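Local coordinates for protein fimbrin (Schizosaccharomyces pombe, PDB 1RT8) that binds and cross-links actin filaments, associating with actin structures involved in cell polarity and playing roles in cytokinesis, mating and spore formation, at residues R14-N22 and V35-F45. Residues are numbered along the deposited sequence; the frame is centred on the assembly and turned at random.
Sequences RREFIKHIN and VPINTETFEFF
Two groups grip Glu-40 OE2: Arg-15 NE forms a salt bridge to it at 2.7 Å, and Thr-39 OG1 donates a hydrogen bond from the anti side, somewhat out of the carboxylate plane. Glu-40 OE1 lies 3.0 Å from Arg-15 NH2; with guanidinium and carboxylate planes 34° apart, the two groups are twisted rather than coplanar. Glu-40 leaves its backbone away from the helix, and a bend at chi2 (-55°) brings the carboxylate back to Arg-15. Alongside, Arg-14 NH1 meets Thr-39 O at the guanidinium edge, 2.8 Å away, but an angle of 125° at the hydrogen makes this bond weak. One turn further along the helix from Arg-14, Ile-18 CG1 sits over one face of the Phe-44 ring, 4.2 Å from its centroid, a CH-pi contact. Ile-18 CG2 packs 4.0 Å from Ile-37 CB, while Ile-21 CD1 approaches Phe-44 CE1 obliquely at 3.4 Å. Ile-53 of helix 52-61 touches both Ile-21 and Ile-37, extending this apolar packing. The contact thus fastens an irregular connection and residues of the short helix 43-47 along helix 11-25, as part of the all-helical calponin-homology fold of CH1, within the first actin-binding region.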
loop_
_atom_site.group_PDB
_atom_site.type_symbol
_atom_site.label_atom_id
_atom_site.label_comp_id
_atom_site.label_asym_id
_atom_site.label_seq_id
_atom_site.Cartn_x
_atom_site.Cartn_y
_atom_site.Cartn_z
ATOM N N ARG A 14 0.489 -21.062 5.271
ATOM C CA ARG A 14 1.773 -21.296 4.620
ATOM C C ARG A 14 1.597 -22.098 3.340
ATOM O O ARG A 14 2.113 -21.724 2.288
ATOM C CB ARG A 14 2.722 -22.036 5.564
ATOM C CG ARG A 14 4.065 -22.388 4.935
ATOM C CD ARG A 14 5.035 -22.904 5.983
ATOM N NE ARG A 14 4.450 -23.981 6.776
ATOM C CZ ARG A 14 4.108 -25.170 6.289
ATOM N NH1 ARG A 14 4.295 -25.448 5.004
ATOM N NH2 ARG A 14 3.572 -26.084 7.089
ATOM N N ARG A 15 0.858 -23.201 3.429
ATOM C CA ARG A 15 0.635 -24.049 2.264
ATOM C C ARG A 15 -0.044 -23.296 1.130
ATOM O O ARG A 15 0.477 -23.233 0.013
ATOM C CB ARG A 15 -0.219 -25.267 2.633
ATOM C CG ARG A 15 -0.467 -26.205 1.457
ATOM C CD ARG A 15 -1.430 -27.348 1.778
ATOM N NE ARG A 15 -0.912 -28.288 2.768
ATOM C CZ ARG A 15 -0.955 -28.098 4.083
ATOM N NH1 ARG A 15 -1.500 -26.994 4.579
ATOM N NH2 ARG A 15 -0.465 -29.017 4.905
ATOM N N GLU A 16 -1.207 -22.723 1.422
ATOM C CA GLU A 16 -1.967 -21.995 0.415
ATOM C C GLU A 16 -1.213 -20.798 -0.156
ATOM O O GLU A 16 -1.223 -20.588 -1.367
ATOM C CB GLU A 16 -3.320 -21.551 0.989
ATOM C CG GLU A 16 -4.196 -22.698 1.503
ATOM C CD GLU A 16 -4.309 -23.853 0.510
ATOM O OE1 GLU A 16 -4.478 -23.598 -0.697
ATOM O OE2 GLU A 16 -4.234 -25.020 0.941
ATOM N N PHE A 17 -0.557 -20.014 0.699
ATOM C CA PHE A 17 0.191 -18.855 0.208
ATOM C C PHE A 17 1.275 -19.301 -0.770
ATOM O O PHE A 17 1.458 -18.701 -1.831
ATOM C CB PHE A 17 0.827 -18.081 1.373
ATOM C CG PHE A 17 -0.167 -17.358 2.242
ATOM C CD1 PHE A 17 0.217 -16.838 3.471
ATOM C CD2 PHE A 17 -1.487 -17.199 1.834
ATOM C CE1 PHE A 17 -0.697 -16.173 4.282
ATOM C CE2 PHE A 17 -2.410 -16.531 2.640
ATOM C CZ PHE A 17 -2.013 -16.020 3.866
ATOM N N ILE A 18 1.997 -20.359 -0.418
ATOM C CA ILE A 18 3.041 -20.861 -1.296
ATOM C C ILE A 18 2.441 -21.347 -2.610
ATOM O O ILE A 18 3.023 -21.150 -3.674
ATOM C CB ILE A 18 3.819 -22.014 -0.644
ATOM C CG1 ILE A 18 4.570 -21.497 0.588
ATOM C CG2 ILE A 18 4.781 -22.617 -1.654
ATOM C CD1 ILE A 18 5.199 -22.585 1.443
ATOM N N LYS A 19 1.274 -21.984 -2.537
ATOM C CA LYS A 19 0.620 -22.470 -3.745
ATOM C C LYS A 19 0.267 -21.287 -4.640
ATOM O O LYS A 19 0.477 -21.326 -5.856
ATOM C CB LYS A 19 -0.641 -23.263 -3.394
ATOM C CG LYS A 19 -0.361 -24.563 -2.651
ATOM C CD LYS A 19 -1.634 -25.374 -2.421
ATOM C CE LYS A 19 -2.291 -25.793 -3.735
ATOM N NZ LYS A 19 -3.423 -26.738 -3.510
ATOM N N HIS A 20 -0.262 -20.226 -4.041
ATOM C CA HIS A 20 -0.614 -19.042 -4.812
ATOM C C HIS A 20 0.642 -18.476 -5.464
ATOM O O HIS A 20 0.623 -18.057 -6.622
ATOM C CB HIS A 20 -1.262 -17.980 -3.914
ATOM C CG HIS A 20 -1.371 -16.635 -4.560
ATOM N ND1 HIS A 20 -0.418 -15.653 -4.400
ATOM C CD2 HIS A 20 -2.296 -16.124 -5.407
ATOM C CE1 HIS A 20 -0.750 -14.595 -5.119
ATOM N NE2 HIS A 20 -1.887 -14.855 -5.741
ATOM N N ILE A 21 1.741 -18.472 -4.722
ATOM C CA ILE A 21 2.994 -17.949 -5.253
ATOM C C ILE A 21 3.513 -18.828 -6.390
ATOM O O ILE A 21 4.110 -18.334 -7.345
ATOM C CB ILE A 21 4.061 -17.831 -4.144
ATOM C CG1 ILE A 21 3.587 -16.830 -3.085
ATOM C CG2 ILE A 21 5.386 -17.384 -4.742
ATOM C CD1 ILE A 21 4.479 -16.747 -1.872
ATOM N N ASN A 22 3.277 -20.133 -6.286
ATOM C CA ASN A 22 3.707 -21.070 -7.322
ATOM C C ASN A 22 3.021 -20.791 -8.655
ATOM O O ASN A 22 3.669 -20.785 -9.703
ATOM C CB ASN A 22 3.417 -22.510 -6.884
ATOM C CG ASN A 22 4.392 -23.000 -5.829
ATOM O OD1 ASN A 22 4.136 -23.978 -5.124
ATOM N ND2 ASN A 22 5.525 -22.322 -5.724
ATOM N N VAL A 35 10.362 -22.161 -9.151
ATOM C CA VAL A 35 8.919 -21.965 -8.994
ATOM C C VAL A 35 8.227 -23.043 -8.162
ATOM O O VAL A 35 7.703 -22.755 -7.085
ATOM C CB VAL A 35 8.206 -21.878 -10.364
ATOM C CG1 VAL A 35 6.864 -21.181 -10.211
ATOM C CG2 VAL A 35 9.075 -21.156 -11.355
ATOM N N PRO A 36 8.204 -24.293 -8.650
ATOM C CA PRO A 36 7.543 -25.343 -7.866
ATOM C C PRO A 36 8.159 -25.501 -6.470
ATOM O O PRO A 36 8.995 -26.377 -6.248
ATOM C CB PRO A 36 7.736 -26.587 -8.732
ATOM C CG PRO A 36 7.790 -26.024 -10.124
ATOM C CD PRO A 36 8.682 -24.827 -9.937
ATOM N N ILE A 37 7.742 -24.650 -5.536
ATOM C CA ILE A 37 8.255 -24.697 -4.170
ATOM C C ILE A 37 7.402 -25.621 -3.313
ATOM O O ILE A 37 6.176 -25.571 -3.372
ATOM C CB ILE A 37 8.265 -23.288 -3.525
ATOM C CG1 ILE A 37 9.149 -22.345 -4.344
ATOM C CG2 ILE A 37 8.775 -23.372 -2.085
ATOM C CD1 ILE A 37 9.176 -20.931 -3.832
ATOM N N ASN A 38 8.054 -26.461 -2.514
ATOM C CA ASN A 38 7.344 -27.395 -1.646
ATOM C C ASN A 38 6.446 -26.657 -0.665
ATOM O O ASN A 38 6.852 -25.663 -0.064
ATOM C CB ASN A 38 8.335 -28.266 -0.873
ATOM C CG ASN A 38 7.643 -29.222 0.082
ATOM O OD1 ASN A 38 6.813 -30.033 -0.331
ATOM N ND2 ASN A 38 7.979 -29.128 1.364
ATOM N N THR A 39 5.228 -27.162 -0.491
ATOM C CA THR A 39 4.266 -26.537 0.407
ATOM C C THR A 39 4.304 -27.089 1.829
ATOM O O THR A 39 3.445 -26.751 2.642
ATOM C CB THR A 39 2.832 -26.692 -0.137
ATOM O OG1 THR A 39 2.451 -28.073 -0.106
ATOM C CG2 THR A 39 2.754 -26.189 -1.574
ATOM N N GLU A 40 5.296 -27.921 2.140
ATOM C CA GLU A 40 5.395 -28.502 3.479
ATOM C C GLU A 40 6.757 -28.341 4.153
ATOM O O GLU A 40 7.121 -29.170 4.987
ATOM C CB GLU A 40 5.068 -30.001 3.442
ATOM C CG GLU A 40 3.729 -30.387 2.818
ATOM C CD GLU A 40 2.537 -29.673 3.452
ATOM O OE1 GLU A 40 2.480 -29.561 4.710
ATOM O OE2 GLU A 40 1.652 -29.236 2.679
ATOM N N THR A 41 7.505 -27.290 3.818
ATOM C CA THR A 41 8.831 -27.100 4.423
ATOM C C THR A 41 9.338 -25.656 4.481
ATOM O O THR A 41 8.747 -24.749 3.893
ATOM C CB THR A 41 9.906 -27.937 3.676
ATOM O OG1 THR A 41 9.884 -27.600 2.283
ATOM C CG2 THR A 41 9.649 -29.430 3.835
ATOM N N PHE A 42 10.448 -25.463 5.194
ATOM C CA PHE A 42 11.092 -24.148 5.338
ATOM C C PHE A 42 11.477 -23.664 3.939
ATOM O O PHE A 42 11.474 -22.466 3.673
ATOM C CB PHE A 42 12.355 -24.261 6.236
ATOM C CG PHE A 42 13.010 -22.920 6.601
ATOM C CD1 PHE A 42 13.279 -22.594 7.949
ATOM C CD2 PHE A 42 13.364 -21.995 5.620
ATOM C CE1 PHE A 42 13.878 -21.359 8.293
ATOM C CE2 PHE A 42 13.968 -20.751 5.963
ATOM C CZ PHE A 42 14.222 -20.441 7.297
ATOM N N GLU A 43 11.792 -24.608 3.051
ATOM C CA GLU A 43 12.183 -24.309 1.672
ATOM C C GLU A 43 11.856 -22.895 1.230
ATOM O O GLU A 43 12.732 -22.134 0.829
ATOM C CB GLU A 43 11.501 -25.281 0.710
ATOM C CG GLU A 43 12.059 -26.674 0.741
ATOM C CD GLU A 43 13.475 -26.729 0.224
ATOM O OE1 GLU A 43 14.372 -26.162 0.885
ATOM O OE2 GLU A 43 13.687 -27.337 -0.847
ATOM N N PHE A 44 10.575 -22.564 1.304
ATOM C CA PHE A 44 10.077 -21.259 0.907
ATOM C C PHE A 44 10.792 -20.055 1.518
ATOM O O PHE A 44 11.177 -19.132 0.801
ATOM C CB PHE A 44 8.592 -21.158 1.241
ATOM C CG PHE A 44 8.011 -19.810 0.973
ATOM C CD1 PHE A 44 7.892 -19.338 -0.329
ATOM C CD2 PHE A 44 7.595 -18.998 2.024
ATOM C CE1 PHE A 44 7.366 -18.075 -0.584
ATOM C CE2 PHE A 44 7.067 -17.733 1.780
ATOM C CZ PHE A 44 6.953 -17.271 0.475
ATOM N N PHE A 45 10.956 -20.049 2.835
ATOM C CA PHE A 45 11.588 -18.912 3.489
ATOM C C PHE A 45 13.045 -18.727 3.093
ATOM O O PHE A 45 13.541 -17.596 3.050
ATOM C CB PHE A 45 11.429 -19.030 5.007
ATOM C CG PHE A 45 9.996 -19.124 5.446
ATOM C CD1 PHE A 45 9.430 -20.354 5.768
ATOM C CD2 PHE A 45 9.198 -17.987 5.489
ATOM C CE1 PHE A 45 8.087 -20.448 6.126
ATOM C CE2 PHE A 45 7.859 -18.068 5.842
ATOM C CZ PHE A 45 7.302 -19.303 6.162
#